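Local structure of putative uncharacterized protein (Archaeoglobus fulgidus, 4KPP) at residues L11-L16 against A46-S51; K130-D135 against A273-L278; F146-Y151 against V170-I175; E229-T234 against F243-W248. The protein probably exchanges protons for calcium ions across the membrane, as a member of the sodium/calcium exchanger family. All coordinates share one frame; numbering follows the deposited sequence.

Contact 1: L11-L16 against A46-S51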
loop_
_atom_site.group_PDB
_atom_site.type_symbol
_atom_site.label_atom_id
_atom_site.label_comp_id
_atom_site.label_asym_id
_atom_site.label_seq_id
_atom_site.Cartn_x
_atom_site.Cartn_y
_atom_site.Cartn_z
ATOM N N LEU A 11 -7.438 -8.128 22.908
ATOM C CA LEU A 11 -8.276 -7.186 23.646
ATOM C C LEU A 11 -7.670 -5.786 23.707
ATOM O O LEU A 11 -8.382 -4.789 23.586
ATOM C CB LEU A 11 -8.534 -7.697 25.066
ATOM C CG LEU A 11 -9.449 -6.822 25.929
ATOM C CD1 LEU A 11 -10.879 -6.856 25.402
ATOM C CD2 LEU A 11 -9.395 -7.237 27.395
ATOM N N ALA A 12 -6.355 -5.720 23.899
ATOM C CA ALA A 12 -5.666 -4.444 24.072
ATOM C C ALA A 12 -5.805 -3.541 22.852
ATOM O O ALA A 12 -6.220 -2.390 22.969
ATOM C CB ALA A 12 -4.195 -4.671 24.400
ATOM N N ILE A 13 -5.471 -4.067 21.679
ATOM C CA ILE A 13 -5.515 -3.254 20.472
ATOM C C ILE A 13 -6.940 -3.047 19.958
ATOM O O ILE A 13 -7.215 -2.062 19.273
ATOM C CB ILE A 13 -4.605 -3.809 19.361
ATOM C CG1 ILE A 13 -5.373 -4.766 18.449
ATOM C CG2 ILE A 13 -3.350 -4.439 19.970
ATOM C CD1 ILE A 13 -5.229 -4.430 16.993
ATOM N N SER A 14 -7.841 -3.965 20.295
ATOM C CA SER A 14 -9.251 -3.793 19.970
ATOM C C SER A 14 -9.787 -2.616 20.773
ATOM O O SER A 14 -10.597 -1.826 20.283
ATOM C CB SER A 14 -10.051 -5.059 20.296
ATOM O OG SER A 14 -9.715 -6.130 19.427
ATOM N N SER A 15 -9.307 -2.497 22.008
ATOM C CA SER A 15 -9.742 -1.436 22.908
ATOM C C SER A 15 -9.282 -0.060 22.428
ATOM O O SER A 15 -9.831 0.959 22.836
ATOM C CB SER A 15 -9.236 -1.704 24.330
ATOM O OG SER A 15 -10.032 -1.035 25.293
ATOM N N LEU A 16 -8.280 -0.038 21.554
ATOM C CA LEU A 16 -7.758 1.214 21.010
ATOM C C LEU A 16 -8.737 1.906 20.053
ATOM O O LEU A 16 -8.592 3.094 19.763
ATOM C CB LEU A 16 -6.413 0.981 20.317
ATOM C CG LEU A 16 -5.230 0.567 21.196
ATOM C CD1 LEU A 16 -3.976 0.408 20.350
ATOM C CD2 LEU A 16 -4.995 1.571 22.318
ATOM N N ALA A 46 -7.698 -1.022 13.870
ATOM C CA ALA A 46 -8.531 -1.880 13.039
ATOM C C ALA A 46 -7.713 -2.554 11.938
ATOM O O ALA A 46 -8.061 -3.638 11.475
ATOM C CB ALA A 46 -9.684 -1.082 12.442
ATOM N N SER A 47 -6.623 -1.910 11.531
ATOM C CA SER A 47 -5.754 -2.461 10.498
ATOM C C SER A 47 -5.018 -3.722 10.956
ATOM O O SER A 47 -4.874 -4.671 10.185
ATOM C CB SER A 47 -4.755 -1.411 10.007
ATOM O OG SER A 47 -3.937 -1.940 8.980
ATOM N N PHE A 48 -4.546 -3.730 12.201
ATOM C CA PHE A 48 -3.887 -4.914 12.750
ATOM C C PHE A 48 -4.888 -6.053 12.909
ATOM O O PHE A 48 -4.559 -7.218 12.679
ATOM C CB PHE A 48 -3.233 -4.618 14.105
ATOM C CG PHE A 48 -2.006 -3.756 14.022
ATOM C CD1 PHE A 48 -0.798 -4.285 13.593
ATOM C CD2 PHE A 48 -2.051 -2.421 14.397
ATOM C CE1 PHE A 48 0.337 -3.495 13.522
ATOM C CE2 PHE A 48 -0.921 -1.628 14.326
ATOM C CZ PHE A 48 0.274 -2.166 13.889
ATOM N N LEU A 49 -6.107 -5.705 13.313
ATOM C CA LEU A 49 -7.177 -6.685 13.464
ATOM C C LEU A 49 -7.452 -7.364 12.131
ATOM O O LEU A 49 -7.555 -8.591 12.059
ATOM C CB LEU A 49 -8.452 -6.020 13.992
ATOM C CG LEU A 49 -8.345 -5.382 15.381
ATOM C CD1 LEU A 49 -9.583 -4.549 15.701
ATOM C CD2 LEU A 49 -8.112 -6.442 16.454
ATOM N N ILE A 50 -7.557 -6.554 11.079
ATOM C CA ILE A 50 -7.781 -7.057 9.730
ATOM C C ILE A 50 -6.651 -7.985 9.294
ATOM O O ILE A 50 -6.898 -9.049 8.734
ATOM C CB ILE A 50 -7.948 -5.901 8.719
ATOM C CG1 ILE A 50 -9.332 -5.270 8.871
ATOM C CG2 ILE A 50 -7.764 -6.397 7.294
ATOM C CD1 ILE A 50 -9.565 -4.068 7.992
ATOM N N SER A 51 -5.414 -7.593 9.579
ATOM C CA SER A 51 -4.267 -8.416 9.219
ATOM C C SER A 51 -4.271 -9.737 9.983
ATOM O O SER A 51 -3.997 -10.790 9.407
ATOM C CB SER A 51 -2.960 -7.659 9.454
ATOM O OG SER A 51 -2.842 -6.588 8.536
#
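Ser14 and Ala46 mark where the backbones come nearest, their CA atoms 7.2 Å apart, as helix 4-14 meets the middle of helix 32-60. Ile13 and Ser14 span that gap from one helix, Phe48 and Leu49 from the other, and the joint illustrates how a few methyl groups can hold two helices together without any hydrogen bond between them. Ile13 does most of the reaching. Its CD1 sits 3.5 Å from Phe48 CB, so that the isoleucine touches the root of the phenylalanine, the two side chains meeting nearly at right angles. The same methyl lies 3.6 Å from Leu49 CD2, and here isoleucine and leucine run alongside one another in opposite senses. Leu49 keeps CG anti to its carbonyl carbon (chi1 -62°), a setting that carries CD2 in between Ile13 and Ser14; there it meets Ser14 OG at 3.4 Å. That approach is mere packing, since the hydroxyl is hydrogen-bonded to Leu10 O within its own helix. An alanine in place of Leu49 would remove CG and both methyls and would probably leave Ile13 CD1 and Ser14 OG facing a gap, weakening the grip between the helices. Beyond the contact, Ile13 also rests on Trp52, while Phe48 packs on Pro257 and Ile260 of helix 242-267. This is apolar helix-helix packing of an alpha-helical membrane protein, laying the N-terminal helix 4-14 against the predicted transmembrane helix within 32-60.

Contact 2: K130-D135 against A273-L278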
loop_
_atom_site.group_PDB
_atom_site.type_symbol
_atom_site.label_atom_id
_atom_site.label_comp_id
_atom_site.label_asym_id
_atom_site.label_seq_id
_atom_site.Cartn_x
_atom_site.Cartn_y
_atom_site.Cartn_z
ATOM N N LYS A 130 24.907 -7.563 4.159
ATOM C CA LYS A 130 24.826 -6.382 3.309
ATOM C C LYS A 130 24.038 -6.649 2.027
ATOM O O LYS A 130 24.214 -5.954 1.026
ATOM C CB LYS A 130 26.229 -5.878 2.963
ATOM N N GLU A 131 23.168 -7.654 2.066
ATOM C CA GLU A 131 22.361 -8.018 0.906
ATOM C C GLU A 131 21.086 -8.755 1.310
ATOM O O GLU A 131 21.114 -9.630 2.177
ATOM C CB GLU A 131 23.175 -8.880 -0.065
ATOM C CG GLU A 131 22.391 -9.373 -1.272
ATOM C CD GLU A 131 23.178 -10.351 -2.126
ATOM O OE1 GLU A 131 22.556 -11.057 -2.949
ATOM O OE2 GLU A 131 24.417 -10.415 -1.978
ATOM N N VAL A 132 19.971 -8.392 0.681
ATOM C CA VAL A 132 18.704 -9.086 0.881
ATOM C C VAL A 132 18.284 -9.792 -0.405
ATOM O O VAL A 132 18.146 -9.159 -1.452
ATOM C CB VAL A 132 17.587 -8.117 1.316
ATOM C CG1 VAL A 132 16.227 -8.767 1.156
ATOM C CG2 VAL A 132 17.801 -7.671 2.753
ATOM N N GLU A 133 18.082 -11.103 -0.324
ATOM C CA GLU A 133 17.701 -11.888 -1.493
ATOM C C GLU A 133 16.198 -12.156 -1.538
ATOM O O GLU A 133 15.564 -12.372 -0.503
ATOM C CB GLU A 133 18.478 -13.204 -1.522
ATOM C CG GLU A 133 18.470 -13.958 -0.203
ATOM C CD GLU A 133 19.430 -15.130 -0.202
ATOM O OE1 GLU A 133 19.483 -15.855 0.814
ATOM O OE2 GLU A 133 20.131 -15.326 -1.219
ATOM N N LEU A 134 15.633 -12.131 -2.742
ATOM C CA LEU A 134 14.205 -12.369 -2.920
ATOM C C LEU A 134 13.933 -13.701 -3.621
ATOM O O LEU A 134 14.787 -14.223 -4.336
ATOM C CB LEU A 134 13.556 -11.222 -3.702
ATOM C CG LEU A 134 13.559 -9.813 -3.097
ATOM C CD1 LEU A 134 13.487 -9.853 -1.569
ATOM C CD2 LEU A 134 14.762 -9.009 -3.570
ATOM N N ASP A 135 12.733 -14.238 -3.418
ATOM C CA ASP A 135 12.339 -15.511 -4.019
ATOM C C ASP A 135 12.207 -15.387 -5.534
ATOM O O ASP A 135 12.163 -14.281 -6.071
ATOM C CB ASP A 135 11.008 -15.987 -3.429
ATOM C CG ASP A 135 10.895 -15.710 -1.941
ATOM O OD1 ASP A 135 11.323 -16.565 -1.136
ATOM O OD2 ASP A 135 10.380 -14.632 -1.576
ATOM N N ALA A 273 9.533 -13.444 2.891
ATOM C CA ALA A 273 8.087 -13.273 2.954
ATOM C C ALA A 273 7.719 -11.825 3.271
ATOM O O ALA A 273 6.726 -11.302 2.764
ATOM C CB ALA A 273 7.491 -14.213 3.984
ATOM N N SER A 274 8.528 -11.183 4.108
ATOM C CA SER A 274 8.308 -9.792 4.476
ATOM C C SER A 274 8.421 -8.881 3.254
ATOM O O SER A 274 7.595 -7.991 3.054
ATOM C CB SER A 274 9.302 -9.365 5.554
ATOM O OG SER A 274 9.025 -8.055 6.012
ATOM N N MET A 275 9.442 -9.113 2.435
ATOM C CA MET A 275 9.632 -8.332 1.217
ATOM C C MET A 275 8.611 -8.692 0.140
ATOM O O MET A 275 8.221 -7.841 -0.654
ATOM C CB MET A 275 11.051 -8.504 0.666
ATOM C CG MET A 275 12.154 -7.951 1.559
ATOM S SD MET A 275 11.933 -6.215 2.000
ATOM C CE MET A 275 11.722 -5.458 0.392
ATOM N N ASN A 276 8.190 -9.953 0.110
ATOM C CA ASN A 276 7.143 -10.385 -0.813
ATOM C C ASN A 276 5.874 -9.563 -0.634
ATOM O O ASN A 276 5.210 -9.211 -1.607
ATOM C CB ASN A 276 6.813 -11.867 -0.619
ATOM C CG ASN A 276 7.841 -12.783 -1.246
ATOM O OD1 ASN A 276 8.518 -12.413 -2.203
ATOM N ND2 ASN A 276 7.961 -13.993 -0.709
ATOM N N ALA A 277 5.551 -9.262 0.620
ATOM C CA ALA A 277 4.339 -8.530 0.954
ATOM C C ALA A 277 4.458 -7.062 0.568
ATOM O O ALA A 277 3.523 -6.481 0.015
ATOM C CB ALA A 277 4.029 -8.671 2.445
ATOM N N LEU A 278 5.609 -6.466 0.865
ATOM C CA LEU A 278 5.850 -5.064 0.538
ATOM C C LEU A 278 5.871 -4.832 -0.969
ATOM O O LEU A 278 5.416 -3.794 -1.454
ATOM C CB LEU A 278 7.166 -4.585 1.151
ATOM C CG LEU A 278 7.245 -4.505 2.675
ATOM C CD1 LEU A 278 8.544 -3.842 3.082
ATOM C CD2 LEU A 278 6.053 -3.754 3.247
#
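Leu134 and Met275 form the close-packed half of this contact, in which an extended segment lies against helix 271-285. Leu134 CD1 rests on Met275 CB at 3.6 Å, with Met275 CG slightly farther off. Met275 starts with CG anti to its carbonyl carbon and then bends at both chi2 and chi3, folding the chain back instead of extending it, and its CG also meets Val132 CG1, more loosely, at 4.2 Å. All three residues are buried, with Val119 of helix 96-127 and Ile336 of strand 335-337 also packing against the methionine. The other half is polar and more open. Asp135 is partly exposed, as is Asn276, whose ND2 donates to Asp135 OD2 at 2.6 Å. The bond is short but bent, 137° at the hydrogen, and the donor comes to the oxygen from above the carboxylate plane, the two flat groups being turned 40° apart. Strand 131-133 pairs with strand 335-337, whose Lys335 belongs to the calcium site with Ile330, Asp333 and Glu340, and the nearest side-chain atom of Leu134 is about 6 Å from the bound calcium ion. Asp135 OD2 also lies 3.0 Å from Asn276 OD1, with no bond between these two acceptors, so the carboxylate oxygen sits close to both ends of the amide and the single, bent hydrogen bond is probably of modest strength.

Contact 3: F146-Y151 against V170-I175. With OLB ((2S)-2,3-dihydroxypropyl (9Z)-octadec-9-enoate), chain E.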
loop_
_atom_site.group_PDB
_atom_site.type_symbol
_atom_site.label_atom_id
_atom_site.label_comp_id
_atom_site.label_asym_id
_atom_site.label_seq_id
_atom_site.Cartn_x
_atom_site.Cartn_y
_atom_site.Cartn_z
ATOM N N PHE A 146 6.105 -3.629 -14.090
ATOM C CA PHE A 146 6.633 -3.041 -15.312
ATOM C C PHE A 146 5.509 -2.581 -16.240
ATOM O O PHE A 146 5.573 -1.492 -16.800
ATOM C CB PHE A 146 7.548 -4.035 -16.022
ATOM C CG PHE A 146 8.379 -3.425 -17.114
ATOM C CD1 PHE A 146 9.245 -2.378 -16.840
ATOM C CD2 PHE A 146 8.313 -3.913 -18.411
ATOM C CE1 PHE A 146 10.018 -1.817 -17.839
ATOM C CE2 PHE A 146 9.086 -3.358 -19.418
ATOM C CZ PHE A 146 9.940 -2.308 -19.130
ATOM N N LEU A 147 4.478 -3.406 -16.391
ATOM C CA LEU A 147 3.350 -3.066 -17.256
ATOM C C LEU A 147 2.532 -1.895 -16.716
ATOM O O LEU A 147 2.093 -1.030 -17.478
ATOM C CB LEU A 147 2.436 -4.275 -17.467
ATOM C CG LEU A 147 2.985 -5.433 -18.301
ATOM C CD1 LEU A 147 1.852 -6.361 -18.713
ATOM C CD2 LEU A 147 3.750 -4.926 -19.519
ATOM N N ALA A 148 2.320 -1.883 -15.404
ATOM C CA ALA A 148 1.579 -0.809 -14.756
ATOM C C ALA A 148 2.329 0.512 -14.883
ATOM O O ALA A 148 1.726 1.561 -15.112
ATOM C CB ALA A 148 1.333 -1.141 -13.290
ATOM N N THR A 149 3.649 0.448 -14.737
ATOM C CA THR A 149 4.484 1.640 -14.805
ATOM C C THR A 149 4.528 2.219 -16.217
ATOM O O THR A 149 4.406 3.429 -16.399
ATOM C CB THR A 149 5.909 1.349 -14.311
ATOM O OG1 THR A 149 5.856 0.942 -12.939
ATOM C CG2 THR A 149 6.781 2.582 -14.432
ATOM N N LEU A 150 4.692 1.351 -17.210
ATOM C CA LEU A 150 4.676 1.772 -18.605
ATOM C C LEU A 150 3.342 2.411 -18.961
ATOM O O LEU A 150 3.290 3.388 -19.708
ATOM C CB LEU A 150 4.951 0.592 -19.538
ATOM C CG LEU A 150 6.361 0.000 -19.486
ATOM C CD1 LEU A 150 6.527 -1.070 -20.551
ATOM C CD2 LEU A 150 7.407 1.095 -19.642
ATOM N N TYR A 151 2.262 1.862 -18.416
ATOM C CA TYR A 151 0.945 2.424 -18.667
ATOM C C TYR A 151 0.753 3.746 -17.930
ATOM O O TYR A 151 0.109 4.658 -18.441
ATOM C CB TYR A 151 -0.162 1.442 -18.285
ATOM C CG TYR A 151 -1.504 1.839 -18.850
ATOM C CD1 TYR A 151 -1.887 1.433 -20.122
ATOM C CD2 TYR A 151 -2.380 2.635 -18.122
ATOM C CE1 TYR A 151 -3.113 1.803 -20.652
ATOM C CE2 TYR A 151 -3.606 3.009 -18.642
ATOM C CZ TYR A 151 -3.967 2.590 -19.906
ATOM O OH TYR A 151 -5.187 2.958 -20.424
ATOM N N VAL A 170 -7.338 -2.021 -13.106
ATOM C CA VAL A 170 -8.074 -3.060 -12.396
ATOM C C VAL A 170 -7.884 -4.416 -13.080
ATOM O O VAL A 170 -7.755 -5.444 -12.414
ATOM C CB VAL A 170 -9.579 -2.711 -12.273
ATOM C CG1 VAL A 170 -10.377 -3.904 -11.763
ATOM C CG2 VAL A 170 -9.771 -1.515 -11.354
ATOM N N SER A 171 -7.852 -4.410 -14.412
ATOM C CA SER A 171 -7.626 -5.634 -15.177
ATOM C C SER A 171 -6.258 -6.233 -14.874
ATOM O O SER A 171 -6.130 -7.443 -14.675
ATOM C CB SER A 171 -7.755 -5.372 -16.680
ATOM O OG SER A 171 -9.082 -5.009 -17.022
ATOM N N LEU A 172 -5.238 -5.380 -14.847
ATOM C CA LEU A 172 -3.884 -5.822 -14.537
ATOM C C LEU A 172 -3.835 -6.511 -13.181
ATOM O O LEU A 172 -3.243 -7.583 -13.044
ATOM C CB LEU A 172 -2.905 -4.647 -14.568
ATOM C CG LEU A 172 -2.485 -4.138 -15.951
ATOM C CD1 LEU A 172 -1.655 -2.870 -15.829
ATOM C CD2 LEU A 172 -1.718 -5.212 -16.709
ATOM N N TYR A 173 -4.469 -5.905 -12.184
ATOM C CA TYR A 173 -4.463 -6.480 -10.846
ATOM C C TYR A 173 -5.266 -7.775 -10.781
ATOM O O TYR A 173 -4.845 -8.734 -10.137
ATOM C CB TYR A 173 -4.968 -5.487 -9.798
ATOM C CG TYR A 173 -4.809 -6.017 -8.393
ATOM C CD1 TYR A 173 -3.548 -6.222 -7.855
ATOM C CD2 TYR A 173 -5.916 -6.335 -7.614
ATOM C CE1 TYR A 173 -3.388 -6.722 -6.580
ATOM C CE2 TYR A 173 -5.766 -6.831 -6.329
ATOM C CZ TYR A 173 -4.498 -7.022 -5.819
ATOM O OH TYR A 173 -4.331 -7.513 -4.546
ATOM N N ALA A 174 -6.417 -7.798 -11.448
ATOM C CA ALA A 174 -7.258 -8.994 -11.494
ATOM C C ALA A 174 -6.509 -10.184 -12.092
ATOM O O ALA A 174 -6.566 -11.295 -11.561
ATOM C CB ALA A 174 -8.531 -8.719 -12.277
ATOM N N ILE A 175 -5.810 -9.941 -13.197
ATOM C CA ILE A 175 -4.985 -10.963 -13.837
ATOM C C ILE A 175 -3.840 -11.376 -12.915
ATOM O O ILE A 175 -3.514 -12.560 -12.799
ATOM C CB ILE A 175 -4.412 -10.459 -15.178
ATOM C CG1 ILE A 175 -5.539 -10.220 -16.184
ATOM C CG2 ILE A 175 -3.401 -11.446 -15.745
ATOM C CD1 ILE A 175 -5.056 -9.734 -17.535
HETATM C C1 OLB E . -2.808 3.010 -24.538
HETATM C C2 OLB E . -1.318 3.038 -24.582
HETATM C C3 OLB E . -0.775 2.013 -23.645
HETATM C C4 OLB E . 0.550 1.532 -24.135
HETATM C C5 OLB E . 1.615 1.913 -23.162
HETATM O O19 OLB E . -3.408 2.001 -24.878
HETATM O O20 OLB E . -3.516 4.112 -24.128
HETATM C C21 OLB E . -4.893 4.074 -24.161
HETATM C C22 OLB E . -5.426 5.128 -23.254
HETATM O O23 OLB E . -4.424 6.035 -22.987
HETATM C C24 OLB E . -6.573 5.814 -23.914
HETATM C C6 OLB E . 1.644 0.928 -22.044
HETATM C C7 OLB E . 2.047 -0.412 -22.561
HETATM C C8 OLB E . 2.469 -1.277 -21.422
HETATM C C9 OLB E . 1.302 -1.537 -20.532
HETATM C C10 OLB E . 0.381 -2.668 -20.839
HETATM C C11 OLB E . -1.081 -2.538 -20.572
HETATM C C12 OLB E . -1.790 -3.664 -21.246
HETATM C C13 OLB E . -3.217 -3.302 -21.486
HETATM C C14 OLB E . -3.313 -2.258 -22.545
HETATM C C15 OLB E . -4.753 -1.934 -22.762
HETATM C C16 OLB E . -4.895 -0.775 -23.691
HETATM C C17 OLB E . -4.361 -1.135 -25.037
HETATM C C18 OLB E . -5.359 -0.802 -26.096
#
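Leu172 meets Ala148 and Leu147 in the first shell, reaching across from helix 163-182 to helix 138-152. Its CD1 rests 4.0 Å from Ala148 CA, nestling against backbone because the alanine offers nothing larger than a methyl. The other branch, CD2, faces Leu147 CD1 at 4.3 Å, so the leucine straddles two successive residues of the partner helix. With no hydrogen bond between them, the contact between the segments is purely van der Waals. The next shell is lipid. A monoolein molecule curls over the flank of helix 138-152: C9 of its double bond lies 3.2 Å from Leu147 O, and the adjoining C8 is 3.6 Å from Leu150 CB. Farther along the chain, C3 lies 3.7 Å from Tyr151 CD1, and the glycerol carbon C22 approaches Tyr151 OH. Tyr151 holds CG anti to its backbone N (chi1 -165°), which carries the ring toward both the lipid and helix 163-182. What fixes it there belongs to that helix: its hydroxyl is hydrogen-bonded to Asp165 OD1, Phe169 meets its ring edge-to-face, and Phe164 and Val168 pack on it. An alanine in place of Tyr151 would probably leave Asp165 without its hydroxyl partner and take away the ring that Phe169 and the lipid carbon C3 pack against. Phe144 of helix 138-152 also touches Leu172, Phe146 reaches Leu325 and Val328 of helix 311-331, and Ala148 touches Trp286 and Thr287 after helix 271-285.

Contact 4: E229-T234 against F243-W248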
loop_
_atom_site.group_PDB
_atom_site.type_symbol
_atom_site.label_atom_id
_atom_site.label_comp_id
_atom_site.label_asym_id
_atom_site.label_seq_id
_atom_site.Cartn_x
_atom_site.Cartn_y
_atom_site.Cartn_z
ATOM N N GLU A 229 -10.671 14.713 7.405
ATOM C CA GLU A 229 -11.073 16.094 7.642
ATOM C C GLU A 229 -10.360 16.670 8.857
ATOM O O GLU A 229 -10.100 17.871 8.919
ATOM C CB GLU A 229 -12.590 16.204 7.815
ATOM C CG GLU A 229 -13.393 15.799 6.583
ATOM C CD GLU A 229 -13.095 16.659 5.361
ATOM O OE1 GLU A 229 -12.643 17.811 5.525
ATOM O OE2 GLU A 229 -13.319 16.178 4.228
ATOM N N GLY A 230 -10.052 15.810 9.824
ATOM C CA GLY A 230 -9.296 16.220 10.992
ATOM C C GLY A 230 -7.899 16.655 10.596
ATOM O O GLY A 230 -7.402 17.683 11.060
ATOM N N LEU A 231 -7.265 15.864 9.736
ATOM C CA LEU A 231 -5.945 16.195 9.207
ATOM C C LEU A 231 -5.967 17.527 8.472
ATOM O O LEU A 231 -5.142 18.399 8.736
ATOM C CB LEU A 231 -5.456 15.103 8.257
ATOM C CG LEU A 231 -4.294 14.237 8.741
ATOM C CD1 LEU A 231 -3.888 13.249 7.661
ATOM C CD2 LEU A 231 -3.111 15.097 9.162
ATOM N N LEU A 232 -6.915 17.673 7.550
ATOM C CA LEU A 232 -7.049 18.900 6.766
ATOM C C LEU A 232 -7.295 20.116 7.648
ATOM O O LEU A 232 -6.752 21.189 7.394
ATOM C CB LEU A 232 -8.172 18.772 5.732
ATOM C CG LEU A 232 -7.918 17.859 4.530
ATOM C CD1 LEU A 232 -9.149 17.791 3.636
ATOM C CD2 LEU A 232 -6.707 18.338 3.745
ATOM N N GLU A 233 -8.114 19.941 8.679
ATOM C CA GLU A 233 -8.411 21.023 9.608
ATOM C C GLU A 233 -7.177 21.411 10.414
ATOM O O GLU A 233 -6.852 22.591 10.533
ATOM C CB GLU A 233 -9.549 20.625 10.547
ATOM C CG GLU A 233 -10.841 21.388 10.322
ATOM C CD GLU A 233 -10.750 22.836 10.756
ATOM O OE1 GLU A 233 -10.159 23.652 10.016
ATOM O OE2 GLU A 233 -11.275 23.157 11.843
ATOM N N THR A 234 -6.497 20.408 10.960
ATOM C CA THR A 234 -5.282 20.625 11.738
ATOM C C THR A 234 -4.230 21.390 10.940
ATOM O O THR A 234 -3.608 22.322 11.452
ATOM C CB THR A 234 -4.687 19.283 12.235
ATOM O OG1 THR A 234 -5.597 18.668 13.156
ATOM C CG2 THR A 234 -3.359 19.503 12.933
ATOM N N PHE A 243 -1.293 19.882 1.243
ATOM C CA PHE A 243 -0.761 18.844 0.367
ATOM C C PHE A 243 0.237 17.957 1.089
ATOM O O PHE A 243 0.357 16.774 0.782
ATOM C CB PHE A 243 -0.122 19.446 -0.885
ATOM C CG PHE A 243 -1.103 19.728 -1.980
ATOM C CD1 PHE A 243 -1.624 18.693 -2.743
ATOM C CD2 PHE A 243 -1.512 21.024 -2.248
ATOM C CE1 PHE A 243 -2.536 18.945 -3.755
ATOM C CE2 PHE A 243 -2.423 21.287 -3.258
ATOM C CZ PHE A 243 -2.936 20.245 -4.014
ATOM N N LEU A 244 0.950 18.528 2.054
ATOM C CA LEU A 244 1.911 17.761 2.832
ATOM C C LEU A 244 1.197 16.754 3.733
ATOM O O LEU A 244 1.672 15.634 3.930
ATOM C CB LEU A 244 2.795 18.695 3.659
ATOM C CG LEU A 244 3.605 19.733 2.874
ATOM C CD1 LEU A 244 4.407 20.615 3.820
ATOM C CD2 LEU A 244 4.520 19.071 1.846
ATOM N N ALA A 245 0.049 17.154 4.270
ATOM C CA ALA A 245 -0.746 16.279 5.123
ATOM C C ALA A 245 -1.386 15.158 4.305
ATOM O O ALA A 245 -1.312 13.988 4.671
ATOM C CB ALA A 245 -1.815 17.082 5.859
ATOM N N VAL A 246 -2.006 15.533 3.191
ATOM C CA VAL A 246 -2.663 14.584 2.296
ATOM C C VAL A 246 -1.681 13.580 1.695
ATOM O O VAL A 246 -1.975 12.388 1.593
ATOM C CB VAL A 246 -3.398 15.326 1.151
ATOM C CG1 VAL A 246 -3.841 14.352 0.064
ATOM C CG2 VAL A 246 -4.584 16.099 1.700
ATOM N N GLN A 247 -0.503 14.065 1.322
ATOM C CA GLN A 247 0.463 13.245 0.601
ATOM C C GLN A 247 1.393 12.454 1.514
ATOM O O GLN A 247 1.768 11.324 1.194
ATOM C CB GLN A 247 1.284 14.119 -0.346
ATOM C CG GLN A 247 2.099 13.355 -1.362
ATOM C CD GLN A 247 2.607 14.243 -2.481
ATOM O OE1 GLN A 247 2.664 13.829 -3.636
ATOM N NE2 GLN A 247 2.983 15.471 -2.141
ATOM N N TRP A 248 1.768 13.035 2.650
ATOM C CA TRP A 248 2.793 12.415 3.488
ATOM C C TRP A 248 2.306 11.918 4.848
ATOM O O TRP A 248 2.690 10.832 5.285
ATOM C CB TRP A 248 3.996 13.348 3.653
ATOM C CG TRP A 248 4.555 13.822 2.345
ATOM C CD1 TRP A 248 4.689 15.116 1.934
ATOM C CD2 TRP A 248 5.039 13.008 1.267
ATOM N NE1 TRP A 248 5.234 15.159 0.677
ATOM C CE2 TRP A 248 5.459 13.878 0.244
ATOM C CE3 TRP A 248 5.166 11.629 1.072
ATOM C CZ2 TRP A 248 5.994 13.417 -0.959
ATOM C CZ3 TRP A 248 5.698 11.172 -0.124
ATOM C CH2 TRP A 248 6.106 12.062 -1.123
#
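Leu231 and Leu232 meet Ala245 and Val246 without any ring between them; the flat groups lie on other sides of helix 242-267. The indole of Trp248 has Gln247 CG 3.7 Å above the centre of one face and Leu244 CD2 in plane at its edge, and beyond the segment it meets the ring of Phe348, their planes about 85° apart. Phe243 pairs edge-to-face with Tyr99 of helix 96-127. The motif is a pair of consecutive helices, 224-237 and 242-267, joined by a short turn and packed on each other within the exchanger family fold. The backbones come close at Leu231 and Ala245, whose CA atoms are 6.6 Å apart, a closeness consistent with the small side chain of Ala245. Leu231 spreads its two methyls over that residue, CD2 at 4.1 Å from Ala245 CB and CD1 near Ala245 O; an off-staggered chi1 of -110° places them there. Alongside, Leu232 CD2 touches Val246 CG2 at 3.7 Å, and Tyr99 packs against both side chains. Helix 242-267 widens into a pi-type turn at 245-248, and Val246 O accepts a hydrogen bond from Asn103 ND2. Within helix 224-237, Gly230 O takes two donors from one residue, Thr234 N and Thr234 OG1, arriving from opposite faces of the carbonyl plane, the hydroxyl at 2.9 Å.

In the fold
Followed from the N terminus, contact 1 closes first, bringing helix 4-14 back against helix 32-60 before any other contact opens. Contact 2 opens next, at strand 131-133, and does not close until helix 271-285, so its long loop links the first exchanger half of the sequence to the second. Nested inside that loop lie contact 3, between helices 138-152 and 163-182 of the first half, and then contact 4, between helices 224-237 and 242-267 of the second; these two follow in series. None of the contacts cross. Contacts 1 and 3 lie on opposite sides of the chain's centre, as do contacts 2 and 4, whose centres are about 32 Å apart.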